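Local atomic coordinates of enoyl-CoA hydratase/isomerase family protein (Bacillus anthracis, PDB entry 3KQF), a protein that probably catalyses the reversible hydration of 2-enoyl-CoA thioesters to 3-hydroxyacyl-CoA, as enoyl-CoA hydratases of the crotonase superfamily do. Residues L7-V12 and L24-Q29; T16-K21 and N53-I58; E39-I44 and R92-M97; T46-E51 and E99-P104; P209-L214 and E239-T244. All coordinates share one frame; numbering follows the deposited sequence.

Overall arrangement
Contacts 1 to 4 are grouped around the main sheet and the helices on it, whereas contact 5 lies in the C-terminal helices. Contact 2 is buried, a parallel strand pair held by backbone hydrogen bonds and valine packing; the others are partly buried. Contact 1, at the sheet's outer edge, relies largely on amides and waters. Contacts 3 and 4 share helix 35-49: each combines one glutamine hydrogen bond with apolar packing, the first between helices, the second where a helix meets a loop. Contact 5, its centre farthest from the chain centre (about 22 Å), faces another subunit and has no hydrogen bond across its segments, yet Arg213 reaches the carbonyl oxygens of Glu51 (contact 4) and, weakly, Thr54 (contact 2).

Contact 1 of 5, residues L7-V12 and L24-Q29; sequences LQNISV and LNRERQ
With CG anti to its backbone N (chi1 -167°), Asn25 sets its amide beside Ser11, ND2 standing 3.6 Å from OG; Asn9 instead has CG anti to its carbonyl carbon, and its OD1 meets Arg26 CD at 3.6 Å. Asn9 and Arg26 lie side by side and point the same way, but their amide and guanidinium planes are 89° apart, so they do not stack. The backbones are joined by Asn25 N donating to Asn9 O at 2.8 Å, the donor tilted 34° from the carbonyl plane. Next to this bond Ile10 and Leu24 form an antiparallel, non-hydrogen-bonded pair, the open end of the beta hairpin at the edge of the crotonase sheet, and Ile10 CG2 touches Leu24 CD2 at 4.2 Å. A water accepts from Asn25 ND2 (2.9 Å) while donating to the carbonyl oxygens of Leu7 and Ile10. Another lies in the guanidinium plane and accepts from Arg26 NE at 3.0 Å; Arg26 NH1 is held by Asp72 and Ser32 O.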
# COMPACT_ATOMS: atom_id res chain seq x y z
N LEU A 7 -9.35 27.03 27.92
CA LEU A 7 -8.89 25.64 27.63
C LEU A 7 -7.92 25.17 28.71
O LEU A 7 -6.91 25.83 28.97
CB LEU A 7 -8.20 25.60 26.27
CG LEU A 7 -9.02 25.97 25.05
CD1 LEU A 7 -8.11 26.03 23.84
CD2 LEU A 7 -10.16 24.98 24.83
N GLN A 8 -8.23 24.04 29.34
CA GLN A 8 -7.38 23.51 30.40
C GLN A 8 -6.61 22.25 30.03
O GLN A 8 -5.58 21.96 30.63
CB GLN A 8 -8.22 23.21 31.65
CG GLN A 8 -8.86 24.43 32.29
CD GLN A 8 -9.48 24.10 33.64
OE1 GLN A 8 -9.48 22.95 34.07
NE2 GLN A 8 -10.01 25.12 34.32
N ASN A 9 -7.12 21.48 29.07
CA ASN A 9 -6.51 20.22 28.68
C ASN A 9 -5.72 20.27 27.37
O ASN A 9 -5.02 19.32 27.03
CB ASN A 9 -7.59 19.14 28.61
CG ASN A 9 -8.21 18.85 29.97
OD1 ASN A 9 -7.55 18.35 30.88
ND2 ASN A 9 -9.50 19.16 30.12
N ILE A 10 -5.87 21.35 26.62
CA ILE A 10 -5.09 21.54 25.39
C ILE A 10 -4.60 22.98 25.32
O ILE A 10 -5.07 23.85 26.05
CB ILE A 10 -5.86 21.19 24.11
CG1 ILE A 10 -7.01 22.17 23.88
CG2 ILE A 10 -6.38 19.74 24.14
CD1 ILE A 10 -7.76 21.87 22.60
N SER A 11 -3.63 23.21 24.45
CA SER A 11 -3.05 24.53 24.22
C SER A 11 -3.17 24.79 22.73
O SER A 11 -3.01 23.87 21.94
CB SER A 11 -1.57 24.56 24.61
OG SER A 11 -1.38 24.28 25.98
N VAL A 12 -3.51 26.01 22.35
CA VAL A 12 -3.61 26.34 20.92
C VAL A 12 -2.69 27.53 20.69
O VAL A 12 -2.77 28.51 21.40
CB VAL A 12 -5.03 26.71 20.50
CG1 VAL A 12 -5.07 27.11 19.02
CG2 VAL A 12 -5.98 25.57 20.74
N LEU A 24 -1.74 18.64 23.04
CA LEU A 24 -2.43 17.96 24.13
C LEU A 24 -1.66 18.40 25.38
O LEU A 24 -0.44 18.35 25.40
CB LEU A 24 -2.44 16.44 23.97
CG LEU A 24 -3.03 15.88 22.68
CD1 LEU A 24 -3.01 14.36 22.70
CD2 LEU A 24 -4.45 16.38 22.42
N ASN A 25 -2.38 18.83 26.41
CA ASN A 25 -1.76 19.39 27.61
C ASN A 25 -2.17 18.76 28.94
O ASN A 25 -2.76 19.41 29.80
CB ASN A 25 -2.04 20.90 27.65
CG ASN A 25 -1.19 21.64 28.67
OD1 ASN A 25 -0.05 21.24 28.95
ND2 ASN A 25 -1.72 22.74 29.21
N ARG A 26 -1.84 17.48 29.08
CA ARG A 26 -2.08 16.73 30.29
C ARG A 26 -0.82 15.91 30.56
O ARG A 26 -0.87 14.69 30.64
CB ARG A 26 -3.28 15.79 30.11
CG ARG A 26 -4.59 16.46 29.78
CD ARG A 26 -5.69 15.40 29.89
NE ARG A 26 -5.93 15.03 31.28
CZ ARG A 26 -6.35 13.84 31.70
NH1 ARG A 26 -6.53 12.83 30.84
NH2 ARG A 26 -6.53 13.64 33.00
N GLU A 27 0.32 16.59 30.70
CA GLU A 27 1.61 15.91 30.92
C GLU A 27 1.62 14.88 32.04
O GLU A 27 2.16 13.78 31.87
CB GLU A 27 2.77 16.89 31.15
CG GLU A 27 3.11 17.77 29.98
CD GLU A 27 4.33 18.66 30.26
OE1 GLU A 27 5.29 18.21 30.93
OE2 GLU A 27 4.31 19.82 29.80
N ARG A 28 1.05 15.23 33.20
CA ARG A 28 1.00 14.32 34.36
C ARG A 28 0.29 13.02 34.03
O ARG A 28 0.56 11.98 34.65
CB ARG A 28 0.24 14.93 35.56
CG ARG A 28 0.89 16.11 36.23
CD ARG A 28 0.05 16.54 37.45
NE ARG A 28 0.07 15.56 38.55
CZ ARG A 28 -0.59 15.70 39.70
NH1 ARG A 28 -1.35 16.76 39.92
NH2 ARG A 28 -0.50 14.76 40.65
N GLN A 29 -0.65 13.09 33.09
CA GLN A 29 -1.43 11.93 32.69
C GLN A 29 -0.97 11.34 31.33
O GLN A 29 -1.71 10.61 30.69
CB GLN A 29 -2.92 12.30 32.64
CG GLN A 29 -3.54 12.78 34.00
CD GLN A 29 -3.36 14.28 34.33
OE1 GLN A 29 -2.83 15.07 33.53
NE2 GLN A 29 -3.83 14.68 35.51
O HOH W 1 -4.19 24.29 28.84
O HOH W 2 -4.42 19.95 31.83
O HOH W 3 -5.45 17.26 33.27

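Contact 2 of 5, residues T16-K21 and N53-I58; sequences TPHVVK and NTRVVI
The first residues of strands 19-24 and 56-61 pair in parallel inside the main sheet, a buried contact with the Arg55 guanidinium stacked on the His18 ring just before the strands. The strand axes are 4.7 Å apart and diverge by only 19°. Val20 supplies the central links: its N donates to Val56 O at 3.1 Å, and its O receives Ile58 N at 2.8 Å. His18 O is gripped twice, by Arg55 N at 2.7 Å and by Val56 N, the latter approaching nearly along the C=O axis. On one face of the sheet Val20 CG1 meets Val57 CG2 at 3.6 Å, the two side chains side by side; on the other, Val19 CG1 crosses to Ile58 CD1 at 3.8 Å. Arg55, extended from CG to NE, lays its guanidinium flat on the His18 ring, centres 3.9 Å apart and planes at 17°. Asn53 O sits at the ring edge, 3.2 Å from CD2. Hydrogen bonds from Arg55 NH1 to Ala205 O and from NH2 to Tyr262 O help fix the guanidinium in this stack. Helix 35-49 connects the two strands, making this the strand pairing of a beta-alpha-beta crossover in the crotonase fold.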
# COMPACT_ATOMS: atom_id res chain seq x y z
N THR A 16 2.85 31.20 14.54
CA THR A 16 3.32 31.16 13.17
C THR A 16 2.18 31.47 12.19
O THR A 16 1.15 30.79 12.20
CB THR A 16 3.90 29.78 12.85
OG1 THR A 16 4.82 29.40 13.89
CG2 THR A 16 4.60 29.78 11.49
N PRO A 17 2.36 32.49 11.32
CA PRO A 17 1.33 32.87 10.34
C PRO A 17 0.81 31.71 9.47
O PRO A 17 1.61 30.91 8.95
CB PRO A 17 2.03 33.90 9.48
CG PRO A 17 3.06 34.49 10.36
CD PRO A 17 3.51 33.41 11.28
N HIS A 18 -0.52 31.64 9.32
CA HIS A 18 -1.22 30.59 8.57
C HIS A 18 -1.11 29.19 9.19
O HIS A 18 -1.64 28.22 8.65
CB HIS A 18 -0.77 30.51 7.10
CG HIS A 18 -0.87 31.80 6.35
ND1 HIS A 18 0.23 32.42 5.81
CD2 HIS A 18 -1.93 32.59 6.07
CE1 HIS A 18 -0.15 33.54 5.21
NE2 HIS A 18 -1.45 33.66 5.36
N VAL A 19 -0.40 29.07 10.32
CA VAL A 19 -0.21 27.76 10.97
C VAL A 19 -0.69 27.78 12.41
O VAL A 19 -0.35 28.70 13.16
CB VAL A 19 1.28 27.35 10.96
CG1 VAL A 19 1.49 26.00 11.67
CG2 VAL A 19 1.78 27.28 9.51
N VAL A 20 -1.49 26.78 12.79
CA VAL A 20 -1.97 26.64 14.16
C VAL A 20 -1.40 25.35 14.72
O VAL A 20 -1.38 24.33 14.02
CB VAL A 20 -3.53 26.64 14.26
CG1 VAL A 20 -4.13 25.51 13.52
CG2 VAL A 20 -3.96 26.64 15.75
N LYS A 21 -0.90 25.39 15.96
CA LYS A 21 -0.32 24.22 16.62
C LYS A 21 -1.17 23.91 17.83
O LYS A 21 -1.32 24.76 18.72
CB LYS A 21 1.13 24.49 17.07
CG LYS A 21 1.80 23.31 17.75
CD LYS A 21 3.21 23.60 18.25
CE LYS A 21 3.21 24.54 19.43
NZ LYS A 21 4.53 24.58 20.09
N ASN A 53 -8.01 31.80 7.10
CA ASN A 53 -6.64 32.30 7.25
C ASN A 53 -5.67 31.20 7.70
O ASN A 53 -4.45 31.34 7.58
CB ASN A 53 -6.62 33.45 8.25
CG ASN A 53 -5.27 34.14 8.33
OD1 ASN A 53 -4.48 34.12 7.38
ND2 ASN A 53 -5.00 34.78 9.47
N THR A 54 -6.21 30.11 8.23
CA THR A 54 -5.39 28.99 8.72
C THR A 54 -5.15 27.99 7.60
O THR A 54 -6.10 27.39 7.07
CB THR A 54 -6.02 28.29 9.92
OG1 THR A 54 -6.12 29.24 10.99
CG2 THR A 54 -5.18 27.10 10.38
N ARG A 55 -3.88 27.79 7.24
CA ARG A 55 -3.55 26.93 6.11
C ARG A 55 -3.05 25.54 6.45
O ARG A 55 -3.15 24.65 5.62
CB ARG A 55 -2.53 27.62 5.20
CG ARG A 55 -3.08 28.88 4.51
CD ARG A 55 -2.03 29.61 3.69
NE ARG A 55 -2.58 30.84 3.10
CZ ARG A 55 -1.97 31.61 2.21
NH1 ARG A 55 -0.76 31.29 1.75
NH2 ARG A 55 -2.58 32.69 1.76
N VAL A 56 -2.50 25.36 7.65
CA VAL A 56 -1.95 24.10 8.08
C VAL A 56 -2.09 24.04 9.57
O VAL A 56 -1.98 25.07 10.28
CB VAL A 56 -0.42 23.97 7.75
CG1 VAL A 56 0.10 22.60 8.14
CG2 VAL A 56 -0.13 24.23 6.28
N VAL A 57 -2.27 22.82 10.06
CA VAL A 57 -2.40 22.54 11.47
C VAL A 57 -1.33 21.53 11.91
O VAL A 57 -1.03 20.54 11.20
CB VAL A 57 -3.80 21.89 11.77
CG1 VAL A 57 -3.93 21.52 13.26
CG2 VAL A 57 -4.93 22.82 11.31
N ILE A 58 -0.77 21.78 13.08
CA ILE A 58 0.19 20.84 13.69
C ILE A 58 -0.44 20.30 14.98
O ILE A 58 -0.96 21.08 15.79
CB ILE A 58 1.54 21.52 14.01
CG1 ILE A 58 2.21 21.99 12.74
CG2 ILE A 58 2.47 20.53 14.75
CD1 ILE A 58 3.39 22.98 12.97
O HOH W 4 -3.01 35.61 5.67

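Contact 3 of 5, residues E39-I44 and R92-M97; sequences EELQNI and RTTMEM
Leu41 begins the contact: its CD2 branch reaches Thr94 CG2 at 3.7 Å, and the two side chains cross at about a right angle. This methyl contact lies on the buried side of the interface, where Leu38 and Leu45 of the same helix also touch Thr94. Gln42, one residue on, carries the polar link. Its chain is extended beyond CG and carries the amide across to the partner helix, where NE2 donates to Thr94 OG1 at 3.0 Å. The bond is fairly straight, 161° at the hydrogen, and the acceptor is only 9° out of the amide plane, as suits an N-H of a flat amide. Thr94 OG1 is also hydrogen-bonded to Met90 O one turn earlier, a second bond that probably helps orient the hydroxyl. The same Gln42 NE2 also lies 3.9 Å from Thr93 CG2. Met97, a selenomethionine, then crosses the stem of Gln42: SE lies 3.7 Å from CG, while CE, beyond the bend at chi3, comes within 3.3 Å of Gln42 O. The axes of the short segments 39-44 and 92-97 approach to 10.0 Å with their directions 25° apart. Helices 35-49 and 81-99 belong to two successive crossovers, strand 19-24 to 56-61 and strand 56-61 to 105-109, so their roughly parallel packing is that of crossover helices lying side by side in the crotonase fold.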
# COMPACT_ATOMS: atom_id res chain seq x y z
N GLU A 39 -13.71 16.93 24.50
CA GLU A 39 -14.66 18.05 24.36
C GLU A 39 -13.96 19.32 23.87
O GLU A 39 -14.42 19.97 22.93
CB GLU A 39 -15.35 18.32 25.71
CG GLU A 39 -16.23 19.58 25.76
CD GLU A 39 -17.46 19.50 24.88
OE1 GLU A 39 -17.80 18.39 24.42
OE2 GLU A 39 -18.11 20.55 24.68
N GLU A 40 -12.86 19.68 24.53
CA GLU A 40 -12.08 20.87 24.15
C GLU A 40 -11.49 20.77 22.75
O GLU A 40 -11.47 21.75 21.99
CB GLU A 40 -10.96 21.15 25.16
CG GLU A 40 -11.46 21.62 26.50
CD GLU A 40 -10.35 21.94 27.48
OE1 GLU A 40 -9.17 21.66 27.19
OE2 GLU A 40 -10.66 22.50 28.56
N LEU A 41 -10.98 19.58 22.41
CA LEU A 41 -10.40 19.35 21.12
C LEU A 41 -11.46 19.47 20.02
O LEU A 41 -11.23 20.12 19.02
CB LEU A 41 -9.67 18.00 21.09
CG LEU A 41 -8.83 17.67 19.86
CD1 LEU A 41 -7.84 18.79 19.51
CD2 LEU A 41 -8.09 16.34 20.12
N GLN A 42 -12.64 18.89 20.23
CA GLN A 42 -13.72 19.01 19.26
C GLN A 42 -14.13 20.47 19.04
O GLN A 42 -14.41 20.87 17.92
CB GLN A 42 -14.94 18.18 19.67
CG GLN A 42 -14.74 16.66 19.64
CD GLN A 42 -16.01 15.89 19.97
OE1 GLN A 42 -17.04 16.47 20.28
NE2 GLN A 42 -15.93 14.56 19.91
N ASN A 43 -14.19 21.26 20.11
CA ASN A 43 -14.57 22.67 20.00
C ASN A 43 -13.55 23.46 19.18
O ASN A 43 -13.93 24.26 18.34
CB ASN A 43 -14.76 23.29 21.39
CG ASN A 43 -15.91 22.66 22.18
OD1 ASN A 43 -16.75 21.96 21.62
ND2 ASN A 43 -15.96 22.93 23.48
N ILE A 44 -12.25 23.23 19.41
CA ILE A 44 -11.22 23.94 18.65
C ILE A 44 -11.20 23.45 17.20
O ILE A 44 -10.99 24.24 16.28
CB ILE A 44 -9.81 23.82 19.28
CG1 ILE A 44 -8.80 24.64 18.47
CG2 ILE A 44 -9.36 22.39 19.35
CD1 ILE A 44 -9.11 26.11 18.38
N ARG A 92 -13.79 8.31 18.50
CA ARG A 92 -13.83 8.09 17.05
C ARG A 92 -14.32 9.34 16.30
O ARG A 92 -13.78 9.66 15.24
CB ARG A 92 -14.60 6.82 16.65
CG ARG A 92 -16.08 6.92 16.59
CD ARG A 92 -16.62 5.66 15.86
NE ARG A 92 -16.16 4.43 16.49
CZ ARG A 92 -16.79 3.77 17.46
NH1 ARG A 92 -17.96 4.20 17.94
NH2 ARG A 92 -16.25 2.66 17.95
N THR A 93 -15.28 10.07 16.88
CA THR A 93 -15.79 11.31 16.27
C THR A 93 -14.69 12.37 16.17
O THR A 93 -14.58 13.09 15.18
CB THR A 93 -16.96 11.86 17.07
OG1 THR A 93 -18.07 10.96 16.95
CG2 THR A 93 -17.40 13.23 16.55
N THR A 94 -13.88 12.46 17.20
CA THR A 94 -12.77 13.42 17.21
C THR A 94 -11.77 13.10 16.07
O THR A 94 -11.30 14.01 15.37
CB THR A 94 -12.07 13.40 18.57
OG1 THR A 94 -13.05 13.62 19.59
CG2 THR A 94 -10.98 14.48 18.63
N MSE A 95 -11.46 11.82 15.88
CA MSE A 95 -10.56 11.40 14.80
C MSE A 95 -11.13 11.82 13.44
O MSE A 95 -10.41 12.31 12.58
CB MSE A 95 -10.33 9.89 14.80
CG MSE A 95 -9.85 9.30 16.11
SE MSE A 95 -8.32 10.24 16.82
CE MSE A 95 -7.96 9.20 18.42
N GLU A 96 -12.42 11.61 13.23
CA GLU A 96 -13.06 12.00 11.97
C GLU A 96 -12.96 13.50 11.74
O GLU A 96 -12.73 13.93 10.62
CB GLU A 96 -14.52 11.57 11.95
CG GLU A 96 -14.67 10.07 11.95
CD GLU A 96 -16.09 9.62 12.08
OE1 GLU A 96 -16.85 10.22 12.89
OE2 GLU A 96 -16.44 8.62 11.41
N MSE A 97 -13.12 14.29 12.79
CA MSE A 97 -13.03 15.74 12.66
C MSE A 97 -11.62 16.19 12.28
O MSE A 97 -11.46 17.15 11.50
CB MSE A 97 -13.50 16.42 13.95
CG MSE A 97 -14.96 16.18 14.29
SE MSE A 97 -15.44 17.05 15.99
CE MSE A 97 -15.08 18.83 15.41

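Contact 4 of 5, residues T46-E51 and E99-P104; sequences TQINEE and EQLPQP
Gln103 NE2 donates to Ile48 O at 3.1 Å, the one clear hydrogen bond across the contact, 163° at the hydrogen. The donor stands above the carbonyl plane, 39° out of it, and Glu51 N reaches the same oxygen from the opposite face. A bend at chi2 (88°) turns the glutamine chain toward the helix end, and NE2 has a further acceptor in Thr54 O. Gln103 OE1, by contrast, is buried with no polar partner in the model; the methyl Ile48 CG2 lies 3.8 Å from it. Apolar contact comes mainly from Leu101, whose CD2 sits 4.2 Å from Ile48 CG2 and 3.8 Å from Asn49 CA. A polar atom meets an apolar one in van der Waals contact where Asn49 OD1 lies 3.4 Å from Pro102 CD, the side chains at about a right angle. The contact thus ties the C-terminal end of helix 35-49 to the loop between helix 81-99 and strand 105-109; Ile48 also packs on Val20 and Ile22 of strand 19-24, while Arg213 of helix 209-222 touches Pro102 and Gln103.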
# COMPACT_ATOMS: atom_id res chain seq x y z
N THR A 46 -13.76 22.56 15.48
CA THR A 46 -14.91 23.24 14.85
C THR A 46 -14.56 24.66 14.45
O THR A 46 -15.02 25.15 13.42
CB THR A 46 -16.14 23.29 15.78
OG1 THR A 46 -16.50 21.96 16.14
CG2 THR A 46 -17.34 23.97 15.11
N GLN A 47 -13.76 25.33 15.27
CA GLN A 47 -13.32 26.69 14.98
C GLN A 47 -12.36 26.71 13.78
O GLN A 47 -12.56 27.43 12.82
CB GLN A 47 -12.68 27.31 16.23
CG GLN A 47 -12.19 28.75 16.07
CD GLN A 47 -11.90 29.44 17.41
OE1 GLN A 47 -11.81 28.79 18.46
NE2 GLN A 47 -11.76 30.76 17.37
N ILE A 48 -11.33 25.87 13.83
CA ILE A 48 -10.34 25.78 12.76
C ILE A 48 -10.97 25.40 11.41
O ILE A 48 -10.56 25.90 10.35
CB ILE A 48 -9.22 24.80 13.14
CG1 ILE A 48 -8.45 25.33 14.35
CG2 ILE A 48 -8.26 24.59 11.95
CD1 ILE A 48 -7.56 24.29 15.03
N ASN A 49 -12.00 24.56 11.46
CA ASN A 49 -12.72 24.14 10.27
C ASN A 49 -13.23 25.35 9.44
O ASN A 49 -13.32 25.27 8.21
CB ASN A 49 -13.87 23.21 10.67
CG ASN A 49 -14.45 22.46 9.51
OD1 ASN A 49 -13.84 21.52 9.01
ND2 ASN A 49 -15.68 22.81 9.13
N GLU A 50 -13.55 26.45 10.13
CA GLU A 50 -14.07 27.66 9.49
C GLU A 50 -13.04 28.79 9.36
O GLU A 50 -13.40 29.91 9.00
CB GLU A 50 -15.28 28.16 10.29
CG GLU A 50 -16.43 27.16 10.32
CD GLU A 50 -17.07 26.96 8.96
OE1 GLU A 50 -17.51 27.97 8.35
OE2 GLU A 50 -17.18 25.80 8.52
N GLU A 51 -11.77 28.50 9.63
CA GLU A 51 -10.72 29.51 9.53
C GLU A 51 -10.04 29.53 8.16
O GLU A 51 -9.16 28.73 7.89
CB GLU A 51 -9.66 29.32 10.62
CG GLU A 51 -10.09 29.78 12.01
CD GLU A 51 -9.04 29.49 13.08
OE1 GLU A 51 -7.97 28.91 12.75
OE2 GLU A 51 -9.28 29.84 14.25
N GLU A 99 -9.42 14.33 10.60
CA GLU A 99 -9.23 13.85 9.25
C GLU A 99 -9.94 14.74 8.23
O GLU A 99 -9.39 15.02 7.17
CB GLU A 99 -9.71 12.40 9.14
CG GLU A 99 -9.22 11.69 7.92
CD GLU A 99 -9.47 10.20 7.99
OE1 GLU A 99 -8.50 9.42 7.80
OE2 GLU A 99 -10.62 9.80 8.28
N GLN A 100 -11.14 15.20 8.57
CA GLN A 100 -11.94 16.05 7.68
C GLN A 100 -11.70 17.56 7.70
O GLN A 100 -12.39 18.30 7.00
CB GLN A 100 -13.41 15.74 7.88
CG GLN A 100 -13.73 14.29 7.51
CD GLN A 100 -15.14 13.88 7.88
OE1 GLN A 100 -15.94 14.71 8.32
NE2 GLN A 100 -15.45 12.59 7.72
N LEU A 101 -10.73 18.03 8.47
CA LEU A 101 -10.37 19.45 8.40
C LEU A 101 -9.93 19.76 6.97
O LEU A 101 -9.28 18.93 6.32
CB LEU A 101 -9.22 19.78 9.33
CG LEU A 101 -9.52 19.94 10.80
CD1 LEU A 101 -8.20 20.11 11.57
CD2 LEU A 101 -10.48 21.12 11.01
N PRO A 102 -10.28 20.95 6.47
CA PRO A 102 -9.86 21.26 5.11
C PRO A 102 -8.36 21.39 4.99
O PRO A 102 -7.78 21.16 3.92
CB PRO A 102 -10.53 22.63 4.83
CG PRO A 102 -10.91 23.16 6.14
CD PRO A 102 -11.17 21.98 7.02
N GLN A 103 -7.72 21.77 6.09
CA GLN A 103 -6.28 21.97 6.07
C GLN A 103 -5.50 20.68 6.25
O GLN A 103 -5.98 19.76 6.91
CB GLN A 103 -5.85 22.88 7.23
CG GLN A 103 -6.45 24.27 7.28
CD GLN A 103 -7.77 24.36 8.04
OE1 GLN A 103 -8.39 23.36 8.39
NE2 GLN A 103 -8.21 25.60 8.30
N PRO A 104 -4.28 20.62 5.70
CA PRO A 104 -3.42 19.49 6.03
C PRO A 104 -3.13 19.50 7.56
O PRO A 104 -3.00 20.58 8.16
CB PRO A 104 -2.14 19.79 5.26
CG PRO A 104 -2.58 20.55 4.08
CD PRO A 104 -3.68 21.45 4.63

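Contact 5 of 5, residues P209-L214 and E239-T244; sequences PIAVRL and EGVIHT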
# COMPACT_ATOMS: atom_id res chain seq x y z
N PRO A 209 -3.40 27.94 -1.30
CA PRO A 209 -4.29 27.27 -0.34
C PRO A 209 -5.51 26.60 -0.94
O PRO A 209 -5.98 25.62 -0.39
CB PRO A 209 -4.68 28.37 0.66
CG PRO A 209 -4.37 29.65 -0.01
CD PRO A 209 -3.29 29.39 -1.05
N ILE A 210 -6.06 27.15 -2.02
CA ILE A 210 -7.22 26.52 -2.67
C ILE A 210 -6.74 25.20 -3.27
O ILE A 210 -7.39 24.16 -3.13
CB ILE A 210 -7.84 27.43 -3.75
CG1 ILE A 210 -8.42 28.69 -3.12
CG2 ILE A 210 -8.88 26.67 -4.56
CD1 ILE A 210 -8.96 29.68 -4.11
N ALA A 211 -5.55 25.23 -3.86
CA ALA A 211 -4.94 24.05 -4.49
C ALA A 211 -4.62 22.95 -3.46
O ALA A 211 -4.93 21.77 -3.67
CB ALA A 211 -3.66 24.46 -5.25
N VAL A 212 -4.04 23.34 -2.33
CA VAL A 212 -3.69 22.39 -1.27
C VAL A 212 -4.97 21.74 -0.72
O VAL A 212 -5.03 20.52 -0.54
CB VAL A 212 -2.86 23.04 -0.15
CG1 VAL A 212 -2.70 22.09 1.07
CG2 VAL A 212 -1.49 23.47 -0.67
N ARG A 213 -5.98 22.56 -0.45
CA ARG A 213 -7.26 22.06 0.08
C ARG A 213 -7.93 21.11 -0.90
O ARG A 213 -8.44 20.06 -0.50
CB ARG A 213 -8.21 23.21 0.44
CG ARG A 213 -7.69 24.04 1.62
CD ARG A 213 -8.81 24.86 2.29
NE ARG A 213 -8.32 25.64 3.43
CZ ARG A 213 -9.10 26.21 4.35
NH1 ARG A 213 -10.43 26.06 4.32
NH2 ARG A 213 -8.55 26.91 5.34
N LEU A 214 -7.94 21.48 -2.18
CA LEU A 214 -8.51 20.61 -3.22
C LEU A 214 -7.70 19.31 -3.37
O LEU A 214 -8.28 18.23 -3.59
CB LEU A 214 -8.63 21.37 -4.56
CG LEU A 214 -9.80 22.33 -4.68
CD1 LEU A 214 -9.66 23.25 -5.92
CD2 LEU A 214 -11.13 21.56 -4.75
N GLU A 239 -10.95 21.79 -11.94
CA GLU A 239 -11.78 22.91 -12.39
C GLU A 239 -11.82 23.99 -11.31
O GLU A 239 -12.00 25.16 -11.60
CB GLU A 239 -13.20 22.43 -12.70
CG GLU A 239 -13.26 21.41 -13.81
CD GLU A 239 -12.88 21.99 -15.16
OE1 GLU A 239 -12.12 21.34 -15.89
OE2 GLU A 239 -13.33 23.12 -15.45
N GLY A 240 -11.66 23.57 -10.05
CA GLY A 240 -11.66 24.50 -8.93
C GLY A 240 -10.42 25.38 -8.84
O GLY A 240 -10.41 26.33 -8.07
N VAL A 241 -9.36 25.07 -9.58
CA VAL A 241 -8.14 25.90 -9.52
C VAL A 241 -7.87 26.69 -10.78
O VAL A 241 -7.25 27.76 -10.73
CB VAL A 241 -6.89 25.06 -9.20
CG1 VAL A 241 -7.00 24.50 -7.83
CG2 VAL A 241 -6.67 23.95 -10.26
N ILE A 242 -8.34 26.20 -11.92
CA ILE A 242 -8.05 26.89 -13.18
C ILE A 242 -8.55 28.33 -13.33
O ILE A 242 -7.91 29.10 -14.04
CB ILE A 242 -8.39 26.04 -14.44
CG1 ILE A 242 -9.86 25.61 -14.46
CG2 ILE A 242 -7.46 24.84 -14.51
CD1 ILE A 242 -10.21 24.73 -15.66
N HIS A 243 -9.65 28.70 -12.67
CA HIS A 243 -10.19 30.07 -12.77
C HIS A 243 -9.74 30.99 -11.62
O HIS A 243 -10.12 32.16 -11.58
CB HIS A 243 -11.73 30.03 -12.81
CG HIS A 243 -12.39 31.36 -13.04
ND1 HIS A 243 -12.55 32.30 -12.04
CD2 HIS A 243 -12.95 31.90 -14.15
CE1 HIS A 243 -13.16 33.36 -12.53
NE2 HIS A 243 -13.42 33.14 -13.81
N THR A 244 -8.91 30.49 -10.72
CA THR A 244 -8.49 31.27 -9.55
C THR A 244 -7.45 32.33 -9.86
O THR A 244 -6.69 32.21 -10.82
CB THR A 244 -7.94 30.34 -8.42
OG1 THR A 244 -6.76 29.65 -8.87
CG2 THR A 244 -8.99 29.32 -7.99
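Leu214 and Val241 slide past each other in opposite directions, their CD1 and CG1 methyls 3.5 Å apart. The same Leu214 CD1 rests 3.7 Å from the carbonyl carbon of Gly240, where the lack of a CB lets the methyl sit directly on the backbone. Val241 CG1 also lies 3.9 Å from Ala211 CA. Ile210 spreads its two branches: CG2 is 3.8 Å from Gly240 O, while CD1 meets Thr244 CG2 tip to tip at 3.9 Å. With Ala211 nearest Val241 and Leu214 nearest Gly240, the start of helix 209-222 packs antiparallel against the end of helix 227-242, among the C-terminal helices. Behind this first shell, Thr244 OG1 donates to Val241 O at 2.7 Å and caps Arg247 N, at the N-cap of helix 245-255; with CG2 anti to the carbonyl carbon, the methyl is left for Ile210. Beyond, the third subunit packs its Ile144 on Ala211 and its Ala143 on Val241, and its Arg85 forms a salt bridge with Glu239. No hydrogen bond crosses between the segments, which implies joining by van der Waals packing of methyls on one another and on the Gly240 backbone, while Thr244 OG1 serves the cap and Glu239 the subunit interface.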